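Local coordinates for protein alpha,alpha-trehalose-phosphate synthase (UDP-forming) (Burkholderia xenovorans, PDB 5V0T) that belongs to glycosyltransferase family 20 of the GT-B clan, enzymes built from two Rossmann-like domains with ligands bound between them, at residues A[302-306]-A[339-345]; A[203-207]-A[223-227]; A[75-81]-A[117-122]. All blocks are in the same frame, centred on the assembly; numbering follows the deposited sequence.

Interaction 1 of 3, residues A[302-306]-A[339-345]. With EDO (1,2-ethanediol), chain K.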
loop_
_atom_site.group_PDB
_atom_site.type_symbol
_atom_site.label_atom_id
_atom_site.label_comp_id
_atom_site.label_asym_id
_atom_site.label_seq_id
_atom_site.Cartn_x
_atom_site.Cartn_y
_atom_site.Cartn_z
ATOM N N ARG A 302 -20.947 -21.043 -13.823
ATOM C CA ARG A 302 -22.013 -20.765 -12.868
ATOM C C ARG A 302 -22.168 -21.935 -11.906
ATOM O O ARG A 302 -22.119 -23.099 -12.311
ATOM C CB ARG A 302 -23.319 -20.481 -13.604
ATOM C CG ARG A 302 -23.242 -19.195 -14.466
ATOM C CD ARG A 302 -24.454 -19.060 -15.366
ATOM N NE ARG A 302 -24.189 -18.115 -16.446
ATOM C CZ ARG A 302 -25.041 -17.836 -17.423
ATOM N NH1 ARG A 302 -26.226 -18.433 -17.462
ATOM N NH2 ARG A 302 -24.703 -16.969 -18.369
ATOM N N ASN A 303 -22.307 -21.613 -10.617
ATOM C CA ASN A 303 -22.385 -22.568 -9.513
ATOM C C ASN A 303 -21.112 -23.401 -9.369
ATOM O O ASN A 303 -21.095 -24.362 -8.594
ATOM C CB ASN A 303 -23.617 -23.490 -9.638
ATOM C CG ASN A 303 -24.304 -23.740 -8.296
ATOM O OD1 ASN A 303 -23.686 -23.602 -7.240
ATOM N ND2 ASN A 303 -25.590 -24.115 -8.332
ATOM N N LYS A 304 -20.032 -23.054 -10.084
ATOM C CA LYS A 304 -18.767 -23.773 -9.974
ATOM C C LYS A 304 -17.635 -22.914 -9.429
ATOM O O LYS A 304 -16.510 -23.407 -9.302
ATOM C CB LYS A 304 -18.358 -24.352 -11.334
ATOM C CG LYS A 304 -19.426 -25.251 -11.947
ATOM C CD LYS A 304 -19.909 -26.274 -10.942
ATOM C CE LYS A 304 -20.753 -27.366 -11.594
ATOM N NZ LYS A 304 -19.925 -28.370 -12.304
ATOM N N VAL A 305 -17.891 -21.648 -9.117
ATOM C CA VAL A 305 -16.874 -20.755 -8.580
ATOM C C VAL A 305 -17.590 -19.721 -7.725
ATOM O O VAL A 305 -18.753 -19.390 -7.974
ATOM C CB VAL A 305 -16.043 -20.094 -9.715
ATOM C CG1 VAL A 305 -16.944 -19.304 -10.659
ATOM C CG2 VAL A 305 -14.923 -19.193 -9.156
ATOM N N SER A 306 -16.909 -19.238 -6.694
ATOM C CA SER A 306 -17.381 -18.106 -5.909
ATOM C C SER A 306 -16.233 -17.133 -5.700
ATOM O O SER A 306 -15.060 -17.510 -5.732
ATOM C CB SER A 306 -17.948 -18.536 -4.547
ATOM O OG SER A 306 -19.275 -19.002 -4.686
ATOM N N PHE A 339 -27.359 -13.922 -10.812
ATOM C CA PHE A 339 -26.767 -15.234 -11.035
ATOM C C PHE A 339 -26.935 -16.222 -9.891
ATOM O O PHE A 339 -26.683 -17.414 -10.092
ATOM C CB PHE A 339 -25.274 -15.076 -11.364
ATOM C CG PHE A 339 -25.036 -14.468 -12.721
ATOM C CD1 PHE A 339 -25.144 -15.247 -13.864
ATOM C CD2 PHE A 339 -24.750 -13.123 -12.851
ATOM C CE1 PHE A 339 -24.951 -14.702 -15.114
ATOM C CE2 PHE A 339 -24.553 -12.561 -14.120
ATOM C CZ PHE A 339 -24.646 -13.357 -15.243
ATOM N N ALA A 340 -27.361 -15.779 -8.710
ATOM C CA ALA A 340 -27.501 -16.686 -7.574
ATOM C C ALA A 340 -28.495 -17.813 -7.843
ATOM O O ALA A 340 -29.414 -17.698 -8.658
ATOM C CB ALA A 340 -27.936 -15.915 -6.325
ATOM N N GLU A 341 -28.286 -18.926 -7.142
ATOM C CA GLU A 341 -29.220 -20.030 -7.074
ATOM C C GLU A 341 -29.489 -20.287 -5.600
ATOM O O GLU A 341 -28.834 -19.710 -4.732
ATOM C CB GLU A 341 -28.666 -21.281 -7.783
ATOM C CG GLU A 341 -28.233 -21.007 -9.230
ATOM C CD GLU A 341 -29.409 -20.906 -10.196
ATOM O OE1 GLU A 341 -29.176 -20.650 -11.398
ATOM O OE2 GLU A 341 -30.571 -21.087 -9.763
ATOM N N LEU A 342 -30.477 -21.139 -5.313
ATOM C CA LEU A 342 -30.819 -21.430 -3.920
ATOM C C LEU A 342 -29.620 -21.905 -3.114
ATOM O O LEU A 342 -29.597 -21.726 -1.894
ATOM C CB LEU A 342 -31.912 -22.496 -3.847
ATOM C CG LEU A 342 -33.270 -22.146 -4.452
ATOM C CD1 LEU A 342 -34.180 -23.329 -4.362
ATOM C CD2 LEU A 342 -33.881 -20.941 -3.722
ATOM N N ASP A 343 -28.613 -22.491 -3.761
ATOM C CA ASP A 343 -27.441 -22.997 -3.057
ATOM C C ASP A 343 -26.151 -22.303 -3.476
ATOM O O ASP A 343 -25.068 -22.828 -3.220
ATOM C CB ASP A 343 -27.304 -24.507 -3.265
ATOM C CG ASP A 343 -27.037 -24.876 -4.722
ATOM O OD1 ASP A 343 -27.168 -24.007 -5.613
ATOM O OD2 ASP A 343 -26.691 -26.041 -4.982
ATOM N N TRP A 344 -26.227 -21.128 -4.102
ATOM C CA TRP A 344 -25.024 -20.491 -4.625
ATOM C C TRP A 344 -25.141 -18.985 -4.479
ATOM O O TRP A 344 -26.061 -18.381 -5.038
ATOM C CB TRP A 344 -24.799 -20.851 -6.100
ATOM C CG TRP A 344 -23.529 -20.261 -6.667
ATOM C CD1 TRP A 344 -22.294 -20.228 -6.073
ATOM C CD2 TRP A 344 -23.379 -19.606 -7.933
ATOM N NE1 TRP A 344 -21.380 -19.615 -6.906
ATOM C CE2 TRP A 344 -22.025 -19.219 -8.050
ATOM C CE3 TRP A 344 -24.253 -19.330 -8.989
ATOM C CZ2 TRP A 344 -21.534 -18.560 -9.173
ATOM C CZ3 TRP A 344 -23.757 -18.680 -10.109
ATOM C CH2 TRP A 344 -22.415 -18.304 -10.192
ATOM N N THR A 345 -24.214 -18.395 -3.734
ATOM C CA THR A 345 -24.040 -16.948 -3.698
ATOM C C THR A 345 -22.766 -16.625 -4.467
ATOM O O THR A 345 -21.670 -16.978 -4.008
ATOM C CB THR A 345 -23.951 -16.425 -2.258
ATOM O OG1 THR A 345 -25.164 -16.738 -1.565
ATOM C CG2 THR A 345 -23.748 -14.900 -2.246
HETATM C C1 EDO K . -20.294 -20.467 -1.682
HETATM O O1 EDO K . -19.990 -21.205 -2.874
HETATM C C2 EDO K . -21.469 -19.538 -1.970
HETATM O O2 EDO K . -22.693 -20.293 -1.995
#

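Interaction 2 of 3, residues A[203-207]-A[223-227]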
loop_
_atom_site.group_PDB
_atom_site.type_symbol
_atom_site.label_atom_id
_atom_site.label_comp_id
_atom_site.label_asym_id
_atom_site.label_seq_id
_atom_site.Cartn_x
_atom_site.Cartn_y
_atom_site.Cartn_z
ATOM N N PHE A 203 8.946 11.764 -10.708
ATOM C CA PHE A 203 9.586 12.778 -9.872
ATOM C C PHE A 203 10.615 13.569 -10.671
ATOM O O PHE A 203 10.612 14.808 -10.653
ATOM C CB PHE A 203 10.236 12.128 -8.645
ATOM C CG PHE A 203 11.070 13.080 -7.825
ATOM C CD1 PHE A 203 10.466 13.988 -6.968
ATOM C CD2 PHE A 203 12.459 13.071 -7.927
ATOM C CE1 PHE A 203 11.245 14.879 -6.210
ATOM C CE2 PHE A 203 13.249 13.960 -7.182
ATOM C CZ PHE A 203 12.640 14.865 -6.330
ATOM N N CYS A 204 11.503 12.871 -11.395
ATOM C CA CYS A 204 12.533 13.577 -12.157
ATOM C C CYS A 204 11.932 14.418 -13.272
ATOM O O CYS A 204 12.445 15.505 -13.574
ATOM C CB CYS A 204 13.542 12.585 -12.737
ATOM S SG CYS A 204 14.480 11.704 -11.474
ATOM N N ASP A 205 10.845 13.942 -13.878
ATOM C CA ASP A 205 10.162 14.721 -14.908
ATOM C C ASP A 205 9.665 16.055 -14.349
ATOM O O ASP A 205 9.793 17.097 -15.001
ATOM C CB ASP A 205 9.001 13.901 -15.478
ATOM C CG ASP A 205 8.431 14.488 -16.752
ATOM O OD1 ASP A 205 9.216 14.788 -17.675
ATOM O OD2 ASP A 205 7.196 14.631 -16.845
ATOM N N TYR A 206 9.095 16.045 -13.138
ATOM C CA TYR A 206 8.691 17.303 -12.512
ATOM C C TYR A 206 9.902 18.192 -12.245
ATOM O O TYR A 206 9.894 19.389 -12.565
ATOM C CB TYR A 206 7.921 17.033 -11.212
ATOM C CG TYR A 206 7.406 18.315 -10.567
ATOM C CD1 TYR A 206 8.238 19.107 -9.775
ATOM C CD2 TYR A 206 6.098 18.738 -10.766
ATOM C CE1 TYR A 206 7.787 20.287 -9.205
ATOM C CE2 TYR A 206 5.633 19.907 -10.185
ATOM C CZ TYR A 206 6.484 20.678 -9.401
ATOM O OH TYR A 206 6.038 21.855 -8.834
ATOM N N ILE A 207 10.955 17.625 -11.648
ATOM C CA ILE A 207 12.159 18.405 -11.335
ATOM C C ILE A 207 12.686 19.112 -12.581
ATOM O O ILE A 207 13.010 20.312 -12.556
ATOM C CB ILE A 207 13.235 17.491 -10.715
ATOM C CG1 ILE A 207 12.804 16.991 -9.324
ATOM C CG2 ILE A 207 14.584 18.202 -10.679
ATOM C CD1 ILE A 207 12.713 18.081 -8.272
ATOM N N LEU A 223 20.209 8.529 -8.272
ATOM C CA LEU A 223 20.398 9.764 -9.017
ATOM C C LEU A 223 20.755 10.901 -8.067
ATOM O O LEU A 223 20.391 10.892 -6.891
ATOM C CB LEU A 223 19.124 10.132 -9.780
ATOM C CG LEU A 223 18.480 8.989 -10.563
ATOM C CD1 LEU A 223 17.193 9.450 -11.220
ATOM C CD2 LEU A 223 19.454 8.471 -11.599
ATOM N N THR A 224 21.466 11.891 -8.589
ATOM C CA THR A 224 21.686 13.139 -7.878
ATOM C C THR A 224 20.704 14.175 -8.395
ATOM O O THR A 224 20.591 14.383 -9.611
ATOM C CB THR A 224 23.122 13.629 -8.063
ATOM O OG1 THR A 224 24.017 12.594 -7.654
ATOM C CG2 THR A 224 23.372 14.879 -7.224
ATOM N N ILE A 225 19.989 14.813 -7.474
ATOM C CA ILE A 225 18.995 15.830 -7.793
ATOM C C ILE A 225 19.557 17.198 -7.425
ATOM O O ILE A 225 20.101 17.377 -6.328
ATOM C CB ILE A 225 17.674 15.585 -7.048
ATOM C CG1 ILE A 225 17.152 14.161 -7.285
ATOM C CG2 ILE A 225 16.655 16.616 -7.483
ATOM C CD1 ILE A 225 16.769 13.889 -8.730
ATOM N N HIS A 226 19.406 18.164 -8.326
ATOM C CA HIS A 226 19.692 19.564 -8.040
ATOM C C HIS A 226 18.432 20.360 -8.329
ATOM O O HIS A 226 17.983 20.409 -9.479
ATOM C CB HIS A 226 20.853 20.092 -8.886
ATOM C CG HIS A 226 22.170 19.442 -8.597
ATOM N ND1 HIS A 226 23.084 19.972 -7.711
ATOM C CD2 HIS A 226 22.743 18.325 -9.102
ATOM C CE1 HIS A 226 24.156 19.202 -7.673
ATOM N NE2 HIS A 226 23.974 18.194 -8.506
ATOM N N ALA A 227 17.865 20.982 -7.296
ATOM C CA ALA A 227 16.643 21.755 -7.466
ATOM C C ALA A 227 16.425 22.619 -6.235
ATOM O O ALA A 227 16.792 22.233 -5.121
ATOM C CB ALA A 227 15.425 20.852 -7.705
#

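Interaction 3 of 3, residues A[75-81]-A[117-122]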
loop_
_atom_site.group_PDB
_atom_site.type_symbol
_atom_site.label_atom_id
_atom_site.label_comp_id
_atom_site.label_asym_id
_atom_site.label_seq_id
_atom_site.Cartn_x
_atom_site.Cartn_y
_atom_site.Cartn_z
ATOM N N ILE A 75 1.480 9.626 19.669
ATOM C CA ILE A 75 0.771 10.790 20.184
ATOM C C ILE A 75 -0.562 10.917 19.458
ATOM O O ILE A 75 -0.675 10.598 18.271
ATOM C CB ILE A 75 1.639 12.064 20.047
ATOM C CG1 ILE A 75 1.057 13.219 20.874
ATOM C CG2 ILE A 75 1.830 12.445 18.572
ATOM C CD1 ILE A 75 2.052 14.363 21.138
ATOM N N ALA A 76 -1.580 11.374 20.186
ATOM C CA ALA A 76 -2.875 11.631 19.583
ATOM C C ALA A 76 -2.841 12.910 18.741
ATOM O O ALA A 76 -1.916 13.730 18.815
ATOM C CB ALA A 76 -3.952 11.739 20.666
ATOM N N LEU A 77 -3.879 13.077 17.937
ATOM C CA LEU A 77 -4.101 14.295 17.170
ATOM C C LEU A 77 -5.295 15.036 17.754
ATOM O O LEU A 77 -6.283 14.411 18.151
ATOM C CB LEU A 77 -4.356 13.980 15.688
ATOM C CG LEU A 77 -3.149 13.535 14.858
ATOM C CD1 LEU A 77 -3.578 13.069 13.480
ATOM C CD2 LEU A 77 -2.156 14.688 14.748
ATOM N N MET A 78 -5.196 16.360 17.836
ATOM C CA MET A 78 -6.386 17.152 18.117
ATOM C C MET A 78 -7.369 17.006 16.959
ATOM O O MET A 78 -6.970 16.788 15.810
ATOM C CB MET A 78 -6.025 18.628 18.314
ATOM C CG MET A 78 -5.080 18.923 19.473
ATOM S SD MET A 78 -5.760 18.382 21.049
ATOM C CE MET A 78 -7.223 19.415 21.178
ATOM N N ARG A 79 -8.666 17.134 17.266
ATOM C CA ARG A 79 -9.702 17.015 16.235
ATOM C C ARG A 79 -9.430 17.949 15.064
ATOM O O ARG A 79 -9.513 17.548 13.900
ATOM C CB ARG A 79 -11.079 17.311 16.831
ATOM C CG ARG A 79 -12.194 17.459 15.798
ATOM C CD ARG A 79 -12.484 16.128 15.103
ATOM N NE ARG A 79 -12.794 15.077 16.068
ATOM C CZ ARG A 79 -13.043 13.805 15.755
ATOM N NH1 ARG A 79 -13.020 13.407 14.487
ATOM N NH2 ARG A 79 -13.313 12.929 16.719
ATOM N N ARG A 80 -9.075 19.198 15.356
ATOM C CA ARG A 80 -8.811 20.142 14.277
ATOM C C ARG A 80 -7.605 19.710 13.447
ATOM O O ARG A 80 -7.600 19.860 12.222
ATOM C CB ARG A 80 -8.600 21.539 14.856
ATOM C CG ARG A 80 -8.250 22.574 13.820
ATOM C CD ARG A 80 -7.673 23.846 14.452
ATOM N NE ARG A 80 -7.437 24.862 13.429
ATOM C CZ ARG A 80 -6.398 25.688 13.418
ATOM N NH1 ARG A 80 -5.487 25.622 14.384
ATOM N NH2 ARG A 80 -6.270 26.576 12.437
ATOM N N ASP A 81 -6.571 19.170 14.102
ATOM C CA ASP A 81 -5.408 18.676 13.372
ATOM C C ASP A 81 -5.752 17.444 12.546
ATOM O O ASP A 81 -5.320 17.315 11.390
ATOM C CB ASP A 81 -4.281 18.373 14.356
ATOM C CG ASP A 81 -3.770 19.623 15.039
ATOM O OD1 ASP A 81 -4.051 20.722 14.519
ATOM O OD2 ASP A 81 -3.102 19.512 16.084
ATOM N N ARG A 117 1.278 22.841 9.418
ATOM C CA ARG A 117 1.423 23.096 10.849
ATOM C C ARG A 117 1.571 21.800 11.641
ATOM O O ARG A 117 2.389 21.722 12.565
ATOM C CB ARG A 117 0.221 23.908 11.349
ATOM C CG ARG A 117 0.250 24.238 12.845
ATOM C CD ARG A 117 -1.062 24.867 13.340
ATOM N NE ARG A 117 -2.143 23.884 13.338
ATOM C CZ ARG A 117 -3.173 23.909 12.503
ATOM N NH1 ARG A 117 -3.285 24.889 11.614
ATOM N NH2 ARG A 117 -4.099 22.959 12.564
ATOM N N VAL A 118 0.790 20.769 11.302
ATOM C CA VAL A 118 0.865 19.513 12.044
ATOM C C VAL A 118 2.214 18.835 11.821
ATOM O O VAL A 118 2.802 18.280 12.755
ATOM C CB VAL A 118 -0.317 18.602 11.658
ATOM C CG1 VAL A 118 -0.132 17.176 12.199
ATOM C CG2 VAL A 118 -1.605 19.216 12.174
ATOM N N ASN A 119 2.742 18.894 10.594
ATOM C CA ASN A 119 4.093 18.387 10.355
ATOM C C ASN A 119 5.110 19.063 11.265
ATOM O O ASN A 119 5.988 18.403 11.835
ATOM C CB ASN A 119 4.480 18.588 8.889
ATOM C CG ASN A 119 4.226 17.358 8.058
ATOM O OD1 ASN A 119 5.131 16.551 7.848
ATOM N ND2 ASN A 119 2.991 17.198 7.584
ATOM N N ALA A 120 5.012 20.381 11.419
ATOM C CA ALA A 120 5.960 21.072 12.283
ATOM C C ALA A 120 5.756 20.685 13.747
ATOM O O ALA A 120 6.728 20.524 14.497
ATOM C CB ALA A 120 5.831 22.585 12.083
ATOM N N TRP A 121 4.498 20.536 14.173
ATOM C CA TRP A 121 4.208 20.153 15.556
ATOM C C TRP A 121 4.713 18.743 15.862
ATOM O O TRP A 121 5.293 18.493 16.931
ATOM C CB TRP A 121 2.700 20.253 15.811
ATOM C CG TRP A 121 2.268 19.753 17.158
ATOM C CD1 TRP A 121 2.408 20.393 18.351
ATOM C CD2 TRP A 121 1.609 18.511 17.443
ATOM N NE1 TRP A 121 1.884 19.627 19.369
ATOM C CE2 TRP A 121 1.389 18.465 18.839
ATOM C CE3 TRP A 121 1.185 17.433 16.655
ATOM C CZ2 TRP A 121 0.767 17.379 19.464
ATOM C CZ3 TRP A 121 0.566 16.358 17.272
ATOM C CH2 TRP A 121 0.360 16.341 18.665
ATOM N N LEU A 122 4.504 17.813 14.931
ATOM C CA LEU A 122 5.007 16.454 15.096
ATOM C C LEU A 122 6.526 16.431 15.125
ATOM O O LEU A 122 7.128 15.724 15.940
ATOM C CB LEU A 122 4.483 15.559 13.968
ATOM C CG LEU A 122 3.038 15.059 14.015
ATOM C CD1 LEU A 122 2.691 14.331 12.714
ATOM C CD2 LEU A 122 2.812 14.131 15.206
#

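Interaction 1 of 3, residues A[302-306]-A[339-345]
The indole NE1 of W344 offers its single hydrogen to two acceptors on 302-306: V305 O at 2.8 Å and, more weakly, S306 OG at 3.1 Å. Both bonds are bent to 131°, as suits a shared hydrogen, and NE1 stands above the V305 carbonyl plane, not on a lone pair. S306 OG is also hydrogen-bonded to O1 of a bound 1,2-ethanediol (2.9 Å), probably left from crystallisation; O2 of the same molecule accepts the T345 N-H. With its CG anti to the backbone N (chi1 -177°), W344 lays one face against the R302-N303 peptide, and N303 CA makes a CH-pi contact 3.7 Å from the centroid of the five-membered ring. Tryptophan suits this place because it joins a large flat surface to one N-H at its rim. The N303 amide runs roughly along the ring, and its ND2 donates a nearly straight bond (162°) of 3.1 Å to D343 OD1, met on the syn side. Asparagine also tolerates this left-handed backbone. The type I turn E341-W344 brings D343 and W344 to N303 together. Just before it, F339 puts its ring edge, at CE1, over a face of the R302 guanidinium, whose NE binds L295 O. Helix 284-297 touches F339 and W344, and the contact lies where the chain enters the adjacent parallel strands 305-310 and 347-350, joined by helix 319-339 in a beta-alpha-beta crossover.

Interaction 2 of 3, residues A[203-207]-A[223-227]
F203 turns the edge of its ring to I225: CE2 lies 3.8 Å from I225 CD1, and I225 CG1 sits in the ring plane. Over one face of the same ring stands I207 CG1, one helical turn further on, and F194 brings a second aromatic ring to it from strand 191-194. The phenyl group reaches the strand because its CG is anti to the backbone N (chi1 172°). Next to it C204 SG, small and polarisable, meets L223 CD1 at 3.5 Å and I225 CD1 at 4.2 Å. This is the helix-on-sheet packing of an alpha/beta domain: helix 197-209 belongs to the connection between the parallel strands 191-194 and 230-236, which is lengthened by the antiparallel strands 214-216 and 223-227. Alternate residues L223, I225 and A227 direct their side chains at the helix, whereas T224 and H226 do not. The axes run 10.0 Å apart at 31°, so the helix follows the strand closely enough for I207 to continue the apolar row. I207, branched at CB, sends CG2 between I225 CG2 and A227 CB, 4.1 Å from each, while its CD1 lies 3.9 Å from A227 CB, where alanine's small methyl lets the backbones come nearer.

Interaction 3 of 3, residues A[75-81]-A[117-122]
D81 and R117 form a salt bridge, R117 NH2 donating to D81 OD1 at 3.0 Å in an almost straight bond (174°). The oxygen lies in the guanidinium plane and is approached nearly along its C-O axis. NH2 also bonds Q84 OE1, one turn after D81, so two acceptors help fix the rotation of the group. Upon one face lies the R80 guanidinium, its plane tilted by just 10° and its NH1 over the middle of R117, 3.4 Å from CZ. Such a stack of like charges is probably eased by the D81 carboxylate. Arginine suits both partners, being long and here bent at chi3 (70°), so that its head offers an edge to D81 and a face to R80.

Below the charges the contact becomes apolar. V118 CG2 packs at 3.6 Å against D81 CB, and L77 CD2 touches V118 CG1 and W121 CZ3, each at 4.1 Å. The broad indole of W121 spans the gap to the strand: I75 CD1 comes obliquely to CH2 at 3.6 Å, while A76 O, buried without a hydrogen-bond partner, faces the indole edge. The branched I75 also reaches L122 CD2 through its CG2. Residues 117-122 of helix 109-126 run roughly antiparallel to residues 75-78 of strand 70-78 and pack beside the first residues of helix 79-98, whose Y85 touches L77, V118 and L122; strand 53-55 pairs with L77 through backbone bonds.

The three contacts divide between the two sheets of the protein. Interactions 2 and 3 both reach the large mixed sheet, with centres 30 Å apart and nearest atoms about 15 Å apart, whereas interaction 1 belongs to the six-stranded parallel sheet. It lies on the opposite side of the chain's centre, its own centre 53 Å from that of interaction 2 and 49 Å from that of interaction 3. Interaction 3 leads toward the ligand pocket without touching the ligand: the L77 side chain is about 10 Å from the bound 6-O-phosphono-alpha-D-glucopyranose, helix 79-98 carries the pocket residues Y86 and W95, and N119, on 117-122 but outside the contact itself, bonds the backbone of H142, another pocket residue.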